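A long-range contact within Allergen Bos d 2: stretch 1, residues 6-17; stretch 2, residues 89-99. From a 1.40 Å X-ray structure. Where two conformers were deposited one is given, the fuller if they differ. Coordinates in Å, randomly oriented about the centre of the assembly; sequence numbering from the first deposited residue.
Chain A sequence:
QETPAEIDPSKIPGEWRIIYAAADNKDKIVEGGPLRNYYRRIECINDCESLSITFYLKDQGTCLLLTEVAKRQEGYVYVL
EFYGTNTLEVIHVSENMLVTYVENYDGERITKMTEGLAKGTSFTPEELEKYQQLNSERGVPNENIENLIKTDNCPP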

ATOM      1  N   GLU A   6     -16.403   7.268  -8.272  1.00 22.41           N
ATOM      2  CA  GLU A   6     -15.841   6.943  -9.574  1.00 21.11           C
ATOM      3  C   GLU A   6     -14.964   5.686  -9.549  1.00 17.14           C
ATOM      4  O   GLU A   6     -14.602   5.158 -10.600  1.00 21.07           O
ATOM      5  N   ILE A   7     -14.640   5.205  -8.354  1.00 19.58           N
ATOM      6  CA  ILE A   7     -13.795   4.014  -8.221  1.00 20.95           C
ATOM      7  C   ILE A   7     -14.495   2.762  -8.742  1.00 21.16           C
ATOM      8  O   ILE A   7     -15.675   2.545  -8.486  1.00 19.18           O
ATOM      9  N   ASP A   8     -13.765   1.957  -9.507  1.00 16.51           N
ATOM     10  CA  ASP A   8     -14.271   0.661  -9.929  1.00 15.20           C
ATOM     11  C   ASP A   8     -13.604  -0.383  -9.049  1.00 13.71           C
ATOM     12  O   ASP A   8     -12.452  -0.743  -9.276  1.00 12.73           O
ATOM     13  N   PRO A   9     -14.313  -0.853  -8.012  1.00 10.98           N
ATOM     14  CA  PRO A   9     -13.680  -1.792  -7.080  1.00 10.44           C
ATOM     15  C   PRO A   9     -13.352  -3.149  -7.715  1.00 10.67           C
ATOM     16  O   PRO A   9     -12.562  -3.901  -7.149  1.00 11.72           O
ATOM     17  N   SER A  10     -13.915  -3.454  -8.880  1.00 11.59           N
ATOM     18  CA  SER A  10     -13.550  -4.698  -9.566  1.00 12.16           C
ATOM     19  C   SER A  10     -12.089  -4.695 -10.011  1.00 13.23           C
ATOM     20  O   SER A  10     -11.523  -5.747 -10.318  1.00 11.82           O
ATOM     21  N   LYS A  11     -11.474  -3.517 -10.020  1.00 11.20           N
ATOM     22  CA  LYS A  11     -10.063  -3.408 -10.395  1.00 11.85           C
ATOM     23  C   LYS A  11      -9.121  -3.631  -9.208  1.00 11.94           C
ATOM     24  O   LYS A  11      -7.902  -3.686  -9.386  1.00 13.12           O
ATOM     25  N   ILE A  12      -9.678  -3.781  -8.010  1.00  9.87           N
ATOM     26  CA  ILE A  12      -8.849  -3.963  -6.815  1.00  9.75           C
ATOM     27  C   ILE A  12      -8.204  -5.352  -6.703  1.00 12.03           C
ATOM     28  O   ILE A  12      -7.012  -5.452  -6.419  1.00 12.34           O
ATOM     29  N   PRO A  13      -8.978  -6.431  -6.906  1.00 11.15           N
ATOM     30  CA  PRO A  13      -8.386  -7.766  -6.780  1.00 13.49           C
ATOM     31  C   PRO A  13      -7.321  -7.994  -7.836  1.00 16.34           C
ATOM     32  O   PRO A  13      -7.395  -7.428  -8.931  1.00 19.15           O
ATOM     33  N   GLY A  14      -6.334  -8.818  -7.507  1.00 15.78           N
ATOM     34  CA  GLY A  14      -5.336  -9.203  -8.486  1.00 17.08           C
ATOM     35  C   GLY A  14      -3.948  -9.378  -7.918  1.00 12.71           C
ATOM     36  O   GLY A  14      -3.734  -9.204  -6.709  1.00 13.18           O
ATOM     37  N   GLU A  15      -3.007  -9.700  -8.806  1.00 13.55           N
ATOM     38  CA  GLU A  15      -1.602  -9.939  -8.456  1.00 13.82           C
ATOM     39  C   GLU A  15      -0.720  -8.693  -8.571  1.00 18.55           C
ATOM     40  O   GLU A  15      -0.008  -8.500  -9.560  1.00 24.95           O
ATOM     41  N   TRP A  16      -0.716  -7.876  -7.535  1.00 12.55           N
ATOM     42  CA  TRP A  16      -0.033  -6.592  -7.589  1.00  9.73           C
ATOM     43  C   TRP A  16       1.407  -6.688  -7.108  1.00 11.32           C
ATOM     44  O   TRP A  16       1.742  -7.540  -6.286  1.00 12.92           O
ATOM     45  N   ARG A  17       2.260  -5.830  -7.652  1.00  9.55           N
ATOM     46  CA  ARG A  17       3.598  -5.599  -7.108  0.51  9.42           C
ATOM     47  C   ARG A  17       3.617  -4.195  -6.530  1.00  8.86           C
ATOM     48  O   ARG A  17       2.983  -3.295  -7.073  1.00 11.10           O
ATOM     49  N   GLU A  89      -7.068   3.103   2.694  1.00  8.00           N
ATOM     50  CA  GLU A  89      -8.050   3.572   1.734  1.00 10.49           C
ATOM     51  C   GLU A  89      -7.521   3.388   0.320  1.00  9.94           C
ATOM     52  O   GLU A  89      -6.398   3.772   0.021  1.00  9.65           O
ATOM     53  N   VAL A  90      -8.332   2.802  -0.550  1.00 10.30           N
ATOM     54  CA  VAL A  90      -7.998   2.766  -1.969  1.00  8.40           C
ATOM     55  C   VAL A  90      -8.367   4.124  -2.563  1.00 10.97           C
ATOM     56  O   VAL A  90      -9.542   4.481  -2.616  1.00 12.14           O
ATOM     57  N   ILE A  91      -7.366   4.899  -2.983  1.00  7.90           N
ATOM     58  CA  ILE A  91      -7.616   6.265  -3.449  1.00  9.17           C
ATOM     59  C   ILE A  91      -7.474   6.400  -4.966  1.00  9.24           C
ATOM     60  O   ILE A  91      -7.838   7.434  -5.547  1.00 13.56           O
ATOM     61  N   HIS A  92      -6.977   5.356  -5.613  1.00  8.39           N
ATOM     62  CA  HIS A  92      -6.908   5.335  -7.072  1.00  9.94           C
ATOM     63  C   HIS A  92      -6.740   3.904  -7.519  1.00  9.87           C
ATOM     64  O   HIS A  92      -5.985   3.159  -6.924  1.00 10.15           O
ATOM     65  N   VAL A  93      -7.468   3.500  -8.545  1.00 10.63           N
ATOM     66  CA  VAL A  93      -7.276   2.175  -9.092  1.00 11.30           C
ATOM     67  C   VAL A  93      -7.670   2.135 -10.559  1.00 12.24           C
ATOM     68  O   VAL A  93      -8.671   2.720 -10.972  1.00 13.83           O
ATOM     69  N   SER A  94      -6.823   1.485 -11.342  1.00 10.99           N
ATOM     70  CA  SER A  94      -7.029   1.343 -12.777  1.00 10.72           C
ATOM     71  C   SER A  94      -6.614  -0.069 -13.140  1.00 13.21           C
ATOM     72  O   SER A  94      -6.299  -0.883 -12.268  1.00 13.44           O
ATOM     73  N   GLU A  95      -6.609  -0.368 -14.434  1.00 13.76           N
ATOM     74  CA  GLU A  95      -6.194  -1.686 -14.878  1.00 17.76           C
ATOM     75  C   GLU A  95      -4.754  -2.005 -14.466  1.00 15.19           C
ATOM     76  O   GLU A  95      -4.433  -3.157 -14.173  1.00 21.79           O
ATOM     77  N   ASN A  96      -3.900  -0.984 -14.417  1.00 14.76           N
ATOM     78  CA  ASN A  96      -2.469  -1.218 -14.229  1.00 15.22           C
ATOM     79  C   ASN A  96      -1.851  -0.659 -12.954  1.00 11.25           C
ATOM     80  O   ASN A  96      -0.674  -0.909 -12.679  1.00 11.79           O
ATOM     81  N   MET A  97      -2.639   0.080 -12.178  1.00 11.39           N
ATOM     82  CA  MET A  97      -2.104   0.854 -11.063  1.00  9.25           C
ATOM     83  C   MET A  97      -3.098   0.930  -9.912  1.00  9.75           C
ATOM     84  O   MET A  97      -4.312   1.025 -10.132  1.00 11.76           O
ATOM     85  N   LEU A  98      -2.594   0.884  -8.682  1.00  7.52           N
ATOM     86  CA  LEU A  98      -3.452   1.000  -7.515  1.00  6.96           C
ATOM     87  C   LEU A  98      -2.693   1.815  -6.486  1.00  6.66           C
ATOM     88  O   LEU A  98      -1.511   1.559  -6.244  1.00  9.18           O
ATOM     89  N   VAL A  99      -3.350   2.812  -5.899  1.00  7.53           N
ATOM     90  CA  VAL A  99      -2.710   3.618  -4.855  1.00  5.99           C
ATOM     91  C   VAL A  99      -3.520   3.522  -3.570  1.00  6.66           C
ATOM     92  O   VAL A  99      -4.733   3.736  -3.579  1.00  8.62           O
TER

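Segments that pack without pairing their backbones must satisfy their polar groups by other means, and this contact in Allergen Bos d 2 is a compact example. From the strands, Val-90, Val-93 (p) and Leu-98 point toward the first stretch. Ile-7 (m, t) starts sideways yet brings CD1 to 4.4 Å from Val-90 CG1, while Ile-12 (m, t) sets CD1 4.0 Å from Val-90 CG2. Trp-16 (chi1 m, chi2 99°) points inward; Leu-98 CB lies over one face, 3.7 Å from Trp-16 CH2, in a CH-pi contact. The indole does not leave its polar atom stranded in this apolar setting, since Trp-16 NE1 donates to Ile-12 O at 2.8 Å.

Across the stretches the one direct hydrogen bond is also a salt bridge: Lys-11, chi1 m, extended through chi2 and chi3 (both t) and turned to m at chi4, places NZ 2.9 Å from Glu-95 OE2. A second salt bridge joins Lys-11 NZ to Asp-8 OD2 at 3.5 Å, while Asp-8 OD1 accepts from Ser-10 OG (2.6 Å) and Ser-10 N (2.9 Å). Water links backbone groups that make no direct hydrogen bond across the contact. Water 1 accepts from Asp-8 N (2.9 Å) and donates to Val-93 O (2.7 Å); water 2 lies 2.7 Å from Lys-11 O and 3.0 Å from Ser-94 O. Ser-94, whose CA-to-CB bond points away (chi1 p), accepts at OG from Asn-96 N at 3.3 Å within its own turn.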

ATOM      1  CB  GLU A   6     -15.059   8.133 -10.129  1.00 30.80           C
ATOM      2  CG  GLU A   6     -15.913   9.375 -10.352  1.00 33.69           C
ATOM      3  CD  GLU A   6     -15.110  10.554 -10.867  1.00 50.63           C
ATOM      4  OE1 GLU A   6     -13.869  10.543 -10.714  1.00 46.24           O
ATOM      5  OE2 GLU A   6     -15.718  11.490 -11.429  1.00 55.47           O
ATOM      6  CB  ILE A   7     -13.336   3.798  -6.767  1.00 18.18           C
ATOM      7  CG1 ILE A   7     -12.267   4.833  -6.408  1.00 24.10           C
ATOM      8  CG2 ILE A   7     -12.819   2.370  -6.561  1.00 17.82           C
ATOM      9  CD1 ILE A   7     -11.572   4.585  -5.100  1.00 23.72           C
ATOM     10  CB  ASP A   8     -13.975   0.416 -11.417  1.00 16.84           C
ATOM     11  CG  ASP A   8     -14.428  -0.958 -11.892  1.00 14.45           C
ATOM     12  OD1 ASP A   8     -14.757  -1.802 -11.046  1.00 14.05           O
ATOM     13  OD2 ASP A   8     -14.444  -1.197 -13.124  1.00 18.59           O
ATOM     14  CB  PRO A   9     -14.716  -1.927  -5.958  1.00 13.30           C
ATOM     15  CG  PRO A   9     -16.018  -1.614  -6.623  1.00 12.94           C
ATOM     16  CD  PRO A   9     -15.705  -0.547  -7.632  1.00 11.53           C
ATOM     17  CB  SER A  10     -14.464  -4.974 -10.770  1.00 10.97           C
ATOM     18  OG  SER A  10     -14.113  -4.180 -11.885  1.00 14.86           O
ATOM     19  CB  LYS A  11      -9.783  -2.055 -11.053  1.00 12.05           C
ATOM     20  CG  LYS A  11     -10.654  -1.809 -12.286  1.00 16.89           C
ATOM     21  CD  LYS A  11     -10.330  -0.500 -12.974  1.00 21.20           C
ATOM     22  CE  LYS A  11     -11.274  -0.260 -14.141  1.00 26.54           C
ATOM     23  NZ  LYS A  11     -11.461  -1.499 -14.942  1.00 32.45           N
ATOM     24  CB  ILE A  12      -9.620  -3.607  -5.527  1.00 11.09           C
ATOM     25  CG1 ILE A  12      -9.958  -2.106  -5.504  1.00 12.76           C
ATOM     26  CG2 ILE A  12      -8.820  -4.030  -4.283  1.00 12.66           C
ATOM     27  CD1 ILE A  12     -10.974  -1.715  -4.450  1.00 14.55           C
ATOM     28  CB  PRO A  13      -9.571  -8.706  -7.035  1.00 16.48           C
ATOM     29  CG  PRO A  13     -10.775  -7.903  -6.739  1.00 16.33           C
ATOM     30  CD  PRO A  13     -10.433  -6.497  -7.141  1.00 11.22           C
ATOM     31  CB  GLU A  15      -1.016 -11.019  -9.367  1.00 18.35           C
ATOM     32  CG  GLU A  15      -1.839 -12.284  -9.437  1.00 26.15           C
ATOM     33  CD  GLU A  15      -1.691 -13.135  -8.202  1.00 31.11           C
ATOM     34  OE1 GLU A  15      -0.610 -13.089  -7.578  1.00 37.71           O
ATOM     35  OE2 GLU A  15      -2.654 -13.852  -7.856  1.00 42.67           O
ATOM     36  CB  TRP A  16      -0.750  -5.608  -6.682  1.00 11.15           C
ATOM     37  CG  TRP A  16      -2.141  -5.266  -7.114  1.00  9.96           C
ATOM     38  CD1 TRP A  16      -3.303  -5.792  -6.630  1.00 10.58           C
ATOM     39  CD2 TRP A  16      -2.513  -4.295  -8.094  1.00  9.39           C
ATOM     40  NE1 TRP A  16      -4.382  -5.222  -7.269  1.00 10.93           N
ATOM     41  CE2 TRP A  16      -3.922  -4.293  -8.168  1.00  9.64           C
ATOM     42  CE3 TRP A  16      -1.791  -3.436  -8.930  1.00  9.38           C
ATOM     43  CZ2 TRP A  16      -4.621  -3.459  -9.041  1.00 11.33           C
ATOM     44  CZ3 TRP A  16      -2.488  -2.605  -9.794  1.00  8.76           C
ATOM     45  CH2 TRP A  16      -3.891  -2.627  -9.846  1.00 10.93           C
ATOM     46  CB  ARG A  17       4.666  -5.684  -8.203  0.51  9.48           C
ATOM     47  CG  ARG A  17       4.805  -7.049  -8.853  0.51 12.57           C
ATOM     48  CD  ARG A  17       5.942  -7.087  -9.870  0.51 13.31           C
ATOM     49  NE  ARG A  17       5.913  -8.330 -10.634  0.51 16.08           N
ATOM     50  CZ  ARG A  17       5.258  -8.487 -11.778  0.51 10.44           C
ATOM     51  NH1 ARG A  17       4.590  -7.473 -12.303  0.51 15.05           N
ATOM     52  NH2 ARG A  17       5.275  -9.659 -12.401  0.51 14.36           N
ATOM     53  CB  GLU A  89      -8.343   5.054   1.955  1.00 11.70           C
ATOM     54  CG  GLU A  89      -9.436   5.580   1.032  1.00 11.14           C
ATOM     55  CD  GLU A  89      -9.662   7.070   1.158  1.00 15.53           C
ATOM     56  OE1 GLU A  89      -8.992   7.724   1.978  1.00 17.52           O
ATOM     57  OE2 GLU A  89     -10.526   7.600   0.425  1.00 17.38           O
ATOM     58  CB  VAL A  90      -8.753   1.635  -2.702  1.00 10.57           C
ATOM     59  CG1 VAL A  90      -8.387   1.627  -4.190  1.00 10.87           C
ATOM     60  CG2 VAL A  90      -8.432   0.292  -2.062  1.00 13.99           C
ATOM     61  CB  ILE A  91      -6.740   7.305  -2.710  1.00  8.65           C
ATOM     62  CG1 ILE A  91      -5.244   7.017  -2.897  1.00  9.99           C
ATOM     63  CG2 ILE A  91      -7.093   7.333  -1.233  1.00 10.12           C
ATOM     64  CD1 ILE A  91      -4.350   8.179  -2.479  1.00  9.67           C
ATOM     65  CB  HIS A  92      -5.727   6.173  -7.577  1.00 12.19           C
ATOM     66  CG  HIS A  92      -5.610   6.210  -9.068  1.00 15.82           C
ATOM     67  ND1 HIS A  92      -4.871   5.294  -9.784  1.00 19.87           N
ATOM     68  CD2 HIS A  92      -6.143   7.059  -9.978  1.00 21.69           C
ATOM     69  CE1 HIS A  92      -4.959   5.573 -11.074  1.00 17.49           C
ATOM     70  NE2 HIS A  92      -5.720   6.642 -11.217  1.00 22.48           N
ATOM     71  CB  VAL A  93      -7.975   1.075  -8.244  1.00 10.67           C
ATOM     72  CG1 VAL A  93      -9.499   1.174  -8.357  1.00 14.25           C
ATOM     73  CG2 VAL A  93      -7.477  -0.286  -8.670  1.00 13.32           C
ATOM     74  CB  SER A  94      -6.171   2.347 -13.545  1.00 15.12           C
ATOM     75  OG  SER A  94      -4.792   2.027 -13.429  1.00 15.18           O
ATOM     76  CB  GLU A  95      -6.361  -1.818 -16.396  1.00 19.54           C
ATOM     77  CG  GLU A  95      -7.803  -2.031 -16.845  1.00 28.16           C
ATOM     78  CD  GLU A  95      -8.376  -3.343 -16.343  1.00 29.65           C
ATOM     79  OE1 GLU A  95      -7.598  -4.302 -16.157  1.00 39.65           O
ATOM     80  OE2 GLU A  95      -9.604  -3.413 -16.129  1.00 38.14           O
ATOM     81  CB  ASN A  96      -1.687  -0.683 -15.431  1.00 17.15           C
ATOM     82  CG  ASN A  96      -2.028  -1.412 -16.715  1.00 29.85           C
ATOM     83  OD1 ASN A  96      -2.391  -0.793 -17.712  1.00 31.10           O
ATOM     84  ND2 ASN A  96      -1.927  -2.738 -16.690  1.00 30.54           N
ATOM     85  CB  MET A  97      -1.784   2.251 -11.583  1.00 13.88           C
ATOM     86  CG  MET A  97      -1.325   3.241 -10.581  1.00 15.08           C
ATOM     87  SD  MET A  97      -1.154   4.856 -11.397  1.00 17.90           S
ATOM     88  CE  MET A  97      -0.449   5.718 -10.001  1.00 15.63           C
ATOM     89  CB  LEU A  98      -3.798  -0.389  -6.953  1.00  9.09           C
ATOM     90  CG  LEU A  98      -4.871  -0.470  -5.849  1.00 10.94           C
ATOM     91  CD1 LEU A  98      -5.470  -1.879  -5.771  1.00 11.28           C
ATOM     92  CD2 LEU A  98      -4.318  -0.047  -4.496  1.00 12.60           C
ATOM     93  CB  VAL A  99      -2.559   5.100  -5.260  1.00  7.27           C
ATOM     94  CG1 VAL A  99      -1.828   5.872  -4.167  1.00  7.19           C
ATOM     95  CG2 VAL A  99      -1.783   5.230  -6.569  1.00  6.82           C
TER
HETATM   96  O   HOH W   1     -11.337   3.076 -10.653  1.00 20.02           O
HETATM   97  O   HOH W   2      -6.771  -3.858 -11.879  1.00 16.38           O